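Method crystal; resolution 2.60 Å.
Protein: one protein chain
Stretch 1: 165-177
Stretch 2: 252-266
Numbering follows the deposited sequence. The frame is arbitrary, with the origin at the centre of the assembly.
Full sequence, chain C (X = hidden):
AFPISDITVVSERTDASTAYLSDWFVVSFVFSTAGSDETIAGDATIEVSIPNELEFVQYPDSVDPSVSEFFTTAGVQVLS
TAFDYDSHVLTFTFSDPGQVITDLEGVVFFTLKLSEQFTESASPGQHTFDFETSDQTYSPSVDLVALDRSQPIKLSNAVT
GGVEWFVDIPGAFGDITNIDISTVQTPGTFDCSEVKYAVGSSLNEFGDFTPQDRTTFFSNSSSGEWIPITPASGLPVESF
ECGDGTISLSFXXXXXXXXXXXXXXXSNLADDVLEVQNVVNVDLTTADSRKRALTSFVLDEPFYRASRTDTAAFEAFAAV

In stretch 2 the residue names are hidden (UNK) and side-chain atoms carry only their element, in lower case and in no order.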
# COMPACT_ATOMS: atom_id res chain seq x y z
N TRP C 165 0.74 -42.00 24.64
CA TRP C 165 -0.49 -41.76 23.92
C TRP C 165 -0.19 -40.99 22.65
O TRP C 165 0.69 -40.13 22.64
CB TRP C 165 -1.46 -40.94 24.75
CG TRP C 165 -1.90 -41.56 26.00
CD1 TRP C 165 -1.45 -41.28 27.25
CD2 TRP C 165 -2.92 -42.53 26.14
NE1 TRP C 165 -2.12 -42.02 28.17
CE2 TRP C 165 -3.03 -42.81 27.52
CE3 TRP C 165 -3.74 -43.21 25.25
CZ2 TRP C 165 -3.93 -43.75 28.02
CZ3 TRP C 165 -4.64 -44.13 25.74
CH2 TRP C 165 -4.73 -44.39 27.12
N PHE C 166 -0.89 -41.33 21.57
CA PHE C 166 -0.86 -40.59 20.31
C PHE C 166 -2.26 -40.09 20.01
O PHE C 166 -3.21 -40.87 20.04
CB PHE C 166 -0.37 -41.45 19.14
CG PHE C 166 1.11 -41.76 19.18
CD1 PHE C 166 1.96 -41.05 19.99
CD2 PHE C 166 1.63 -42.77 18.40
CE1 PHE C 166 3.32 -41.33 20.03
CE2 PHE C 166 2.99 -43.06 18.44
CZ PHE C 166 3.83 -42.33 19.27
N VAL C 167 -2.38 -38.80 19.73
CA VAL C 167 -3.61 -38.22 19.22
C VAL C 167 -3.31 -37.72 17.82
O VAL C 167 -2.50 -36.80 17.64
CB VAL C 167 -4.13 -37.09 20.12
CG1 VAL C 167 -5.43 -36.57 19.60
CG2 VAL C 167 -4.29 -37.58 21.56
N ASP C 168 -3.93 -38.33 16.82
CA ASP C 168 -3.73 -37.96 15.43
C ASP C 168 -4.88 -37.07 14.96
O ASP C 168 -6.05 -37.42 15.15
CB ASP C 168 -3.64 -39.19 14.54
CG ASP C 168 -2.29 -39.86 14.63
OD1 ASP C 168 -1.45 -39.37 15.40
OD2 ASP C 168 -2.07 -40.87 13.94
N ILE C 169 -4.54 -35.95 14.35
CA ILE C 169 -5.51 -35.04 13.74
C ILE C 169 -5.31 -35.07 12.23
O ILE C 169 -4.25 -34.64 11.75
CB ILE C 169 -5.38 -33.61 14.27
CG1 ILE C 169 -5.27 -33.59 15.80
CG2 ILE C 169 -6.52 -32.79 13.71
CD1 ILE C 169 -6.53 -33.88 16.50
N PRO C 170 -6.27 -35.56 11.46
CA PRO C 170 -6.09 -35.60 10.00
C PRO C 170 -6.48 -34.27 9.36
O PRO C 170 -7.57 -33.74 9.59
CB PRO C 170 -7.03 -36.72 9.57
CG PRO C 170 -8.08 -36.73 10.57
CD PRO C 170 -7.47 -36.29 11.88
N GLY C 171 -5.57 -33.73 8.55
CA GLY C 171 -5.89 -32.57 7.75
C GLY C 171 -6.95 -32.83 6.70
O GLY C 171 -7.64 -31.90 6.30
N ALA C 172 -7.10 -34.06 6.29
CA ALA C 172 -8.16 -34.41 5.37
C ALA C 172 -9.55 -34.29 5.97
O ALA C 172 -10.50 -34.79 5.38
CB ALA C 172 -7.93 -35.83 4.87
N PHE C 173 -9.73 -33.69 7.14
CA PHE C 173 -11.04 -33.40 7.70
C PHE C 173 -11.48 -32.01 7.29
O PHE C 173 -12.54 -31.82 6.69
CB PHE C 173 -10.98 -33.54 9.22
CG PHE C 173 -12.26 -33.22 9.94
CD1 PHE C 173 -12.58 -31.93 10.29
CD2 PHE C 173 -13.10 -34.24 10.33
CE1 PHE C 173 -13.74 -31.66 10.97
CE2 PHE C 173 -14.26 -33.97 11.01
CZ PHE C 173 -14.58 -32.68 11.33
N GLY C 174 -10.65 -31.02 7.61
CA GLY C 174 -10.86 -29.64 7.23
C GLY C 174 -9.85 -29.21 6.18
O GLY C 174 -9.32 -30.09 5.53
N ASP C 175 -9.57 -27.92 5.94
CA ASP C 175 -10.30 -26.75 6.40
C ASP C 175 -9.87 -26.43 7.84
O ASP C 175 -10.19 -25.38 8.35
CB ASP C 175 -11.82 -26.98 6.20
CG ASP C 175 -12.68 -25.80 6.56
OD1 ASP C 175 -12.38 -25.08 7.52
OD2 ASP C 175 -13.70 -25.59 5.86
N ILE C 176 -9.07 -27.30 8.46
CA ILE C 176 -8.79 -27.14 9.88
C ILE C 176 -7.97 -25.88 10.13
O ILE C 176 -6.92 -25.67 9.52
CB ILE C 176 -8.08 -28.39 10.43
CG1 ILE C 176 -9.00 -29.59 10.40
CG2 ILE C 176 -7.63 -28.13 11.85
CD1 ILE C 176 -8.34 -30.85 10.82
N THR C 177 -8.45 -25.04 11.05
CA THR C 177 -7.77 -23.83 11.47
C THR C 177 -7.36 -23.82 12.94
O THR C 177 -6.32 -23.25 13.27
CB THR C 177 -8.64 -22.58 11.20
OG1 THR C 177 -9.76 -22.57 12.08
CG2 THR C 177 -9.14 -22.59 9.78
N UNK C 252 -3.01 -23.50 16.54
CA UNK C 252 -3.51 -22.66 15.46
C UNK C 252 -2.53 -22.78 14.32
O UNK C 252 -1.33 -22.62 14.52
c UNK C 252 -3.63 -21.20 15.88
N UNK C 253 -3.02 -23.11 13.15
CA UNK C 253 -2.10 -23.29 12.05
C UNK C 253 -2.82 -23.95 10.91
O UNK C 253 -4.01 -24.25 10.98
N UNK C 254 -2.08 -24.14 9.85
CA UNK C 254 -2.64 -24.63 8.62
C UNK C 254 -2.25 -26.09 8.51
O UNK C 254 -1.08 -26.42 8.32
o UNK C 254 -4.68 -21.74 8.11
c UNK C 254 -2.14 -23.81 7.43
o UNK C 254 -4.21 -21.83 5.99
c UNK C 254 -3.87 -21.92 7.19
c UNK C 254 -2.42 -22.29 7.52
N UNK C 255 -3.21 -26.96 8.67
CA UNK C 255 -2.97 -28.38 8.50
C UNK C 255 -3.37 -28.74 7.08
O UNK C 255 -4.55 -28.63 6.71
c UNK C 255 -1.74 -30.42 10.40
c UNK C 255 -4.05 -31.27 10.81
c UNK C 255 -3.72 -29.18 9.55
c UNK C 255 -3.14 -30.56 9.85
N UNK C 256 -2.39 -29.12 6.27
CA UNK C 256 -2.62 -29.39 4.87
C UNK C 256 -3.51 -30.62 4.70
O UNK C 256 -3.60 -31.50 5.56
c UNK C 256 -1.30 -29.59 4.14
N UNK C 257 -4.15 -30.67 3.54
CA UNK C 257 -5.07 -31.74 3.22
C UNK C 257 -4.42 -33.12 3.31
O UNK C 257 -5.09 -34.09 3.66
c UNK C 257 -6.33 -32.67 1.27
c UNK C 257 -5.64 -31.48 1.83
o UNK C 257 -5.71 -33.38 0.46
o UNK C 257 -7.50 -32.89 1.64
N UNK C 258 -3.12 -33.22 3.04
CA UNK C 258 -2.42 -34.50 3.05
C UNK C 258 -1.57 -34.70 4.30
O UNK C 258 -0.67 -35.53 4.30
c UNK C 258 -0.28 -33.78 1.89
c UNK C 258 -1.55 -34.62 1.80
o UNK C 258 0.80 -34.31 1.55
o UNK C 258 -0.33 -32.60 2.29
N UNK C 259 -1.82 -33.95 5.35
CA UNK C 259 -0.97 -33.99 6.52
C UNK C 259 -1.74 -34.53 7.72
O UNK C 259 -2.96 -34.48 7.77
o UNK C 259 2.45 -30.50 5.90
c UNK C 259 -0.40 -32.60 6.83
c UNK C 259 1.29 -30.82 6.25
c UNK C 259 0.78 -32.22 5.95
o UNK C 259 0.51 -30.05 6.83
N UNK C 260 -1.00 -35.09 8.67
CA UNK C 260 -1.54 -35.55 9.94
C UNK C 260 -0.71 -34.94 11.06
O UNK C 260 0.51 -35.09 11.06
c UNK C 260 -1.84 -37.52 11.46
c UNK C 260 -2.59 -37.69 9.16
c UNK C 260 -1.55 -37.09 10.05
N UNK C 261 -1.37 -34.25 11.98
CA UNK C 261 -0.76 -33.79 13.22
C UNK C 261 -0.83 -34.88 14.28
O UNK C 261 -1.91 -35.38 14.59
c UNK C 261 -1.83 -30.95 15.59
c UNK C 261 -1.46 -32.54 13.75
c UNK C 261 0.39 -31.67 15.05
c UNK C 261 -1.01 -32.09 15.14
N UNK C 262 0.30 -35.22 14.87
CA UNK C 262 0.36 -36.27 15.88
C UNK C 262 0.91 -35.69 17.17
O UNK C 262 2.06 -35.23 17.20
c UNK C 262 2.02 -39.75 15.90
n UNK C 262 2.23 -42.05 14.34
n UNK C 262 -0.05 -42.14 14.06
n UNK C 262 0.90 -40.46 15.30
c UNK C 262 1.56 -38.45 16.49
c UNK C 262 1.02 -41.55 14.57
c UNK C 262 1.21 -37.44 15.40
N UNK C 263 0.12 -35.70 18.22
CA UNK C 263 0.57 -35.25 19.52
C UNK C 263 0.89 -36.46 20.38
O UNK C 263 0.09 -37.40 20.47
c UNK C 263 -0.79 -33.20 19.30
c UNK C 263 0.06 -33.85 21.51
c UNK C 263 -0.47 -34.35 20.19
N UNK C 264 2.04 -36.44 21.03
CA UNK C 264 2.49 -37.54 21.87
C UNK C 264 2.64 -37.05 23.29
O UNK C 264 3.34 -36.06 23.52
o UNK C 264 4.36 -39.04 22.22
c UNK C 264 3.80 -38.11 21.34
N UNK C 265 2.01 -37.72 24.25
CA UNK C 265 2.28 -37.41 25.65
C UNK C 265 2.49 -38.68 26.47
O UNK C 265 1.67 -39.61 26.42
c UNK C 265 -2.29 -37.95 26.48
c UNK C 265 -2.00 -36.90 24.35
c UNK C 265 -0.20 -36.92 25.91
c UNK C 265 1.18 -36.54 26.28
c UNK C 265 -0.72 -36.56 24.69
c UNK C 265 -2.79 -37.60 25.25
c UNK C 265 -0.99 -37.61 26.80
N UNK C 266 3.57 -38.70 27.22
CA UNK C 266 3.95 -39.85 28.01
C UNK C 266 3.24 -39.82 29.35
O UNK C 266 3.03 -38.77 29.95
c UNK C 266 6.17 -41.06 28.86
c UNK C 266 7.65 -40.79 28.99
c UNK C 266 5.46 -39.87 28.23
c UNK C 266 5.97 -42.25 27.98

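Position 252 carries a single side-chain carbon, set sideways to stretch 1: Ala-252. Position 253 has no side-chain atom, and its backbone angles would jam a CB against the preceding carbonyl, so it is Gly-253; its N gives a weak hydrogen bond to Thr-177 O, 3.3 Å. At 254 three carbons end in two oxygens, an unbranched acid: Glu-254. Position 255 has four carbons forked at the second and points toward stretch 1. This is Leu-255, whose CD2 lies 4.1 Å from Ile-169 CG2 and 4.3 Å from Ile-176 CD1, touching both from one side.

One carbon, pointing away, makes 256 Ala-256. Its O sits 3.3 Å from Gly-171 CA, where a CB on that glycine would clash. Positions 257 and 258 each show two carbons, the second with two oxygens: Asp-257 and Asp-258, both exposed. Position 259, three carbons and a terminal pair of oxygens, is Glu-259; OE1 accepts from Ala-256 N at 3.1 Å, bracing the type I turn, while its backbone O takes Gly-171 N at 2.8 Å.

The strand opens at 260 with one carbon bearing two more, Val-260, whose CG1 is 3.9 Å from Asp-168 CB. Position 261, four carbons forked at the second, is Leu-261, with its CB 4.1 Å from Ile-169 CB. At 262 three carbons lead to a nitrogen, then a carbon holding two nitrogens: Arg-262. Its NE donates to Asp-168 OD1 at 2.6 Å and its NH2 to Asp-168 OD2 at a very short 2.4 Å, a two-pronged salt bridge, while CD covers one face of the Phe-166 ring. Position 263 is again a carbon with two carbons, Val-263, exchanging backbone hydrogen bonds with Val-167. One carbon and one oxygen at 264 give Ser-264, its OG at the Phe-166 ring edge, 3.3 Å from CE1. A six-carbon ring on one carbon marks 265 as Phe-265: Trp-165 CB lies over its face, and Val-167 CG2 meets its edge, 3.7 Å from CE1. Four carbons forked at the second, pointing away, make 266 Leu-266.

The contact works as an antiparallel ladder with two unlike faces. Paired hydrogen bonds at Trp-165/Phe-265, Val-167/Val-263 and Ile-169/Leu-261 set the register, and those side chains form one apolar face. The other face pairs Asp-168 with Arg-262, where the aliphatic part of the arginine covers an aromatic ring and its charged end meets the acid. Beyond the strand, glycine lets the turns pack closely and leucine seals the apolar end.

Stretch 2 (252-266) AGELADDEVLRVSFL
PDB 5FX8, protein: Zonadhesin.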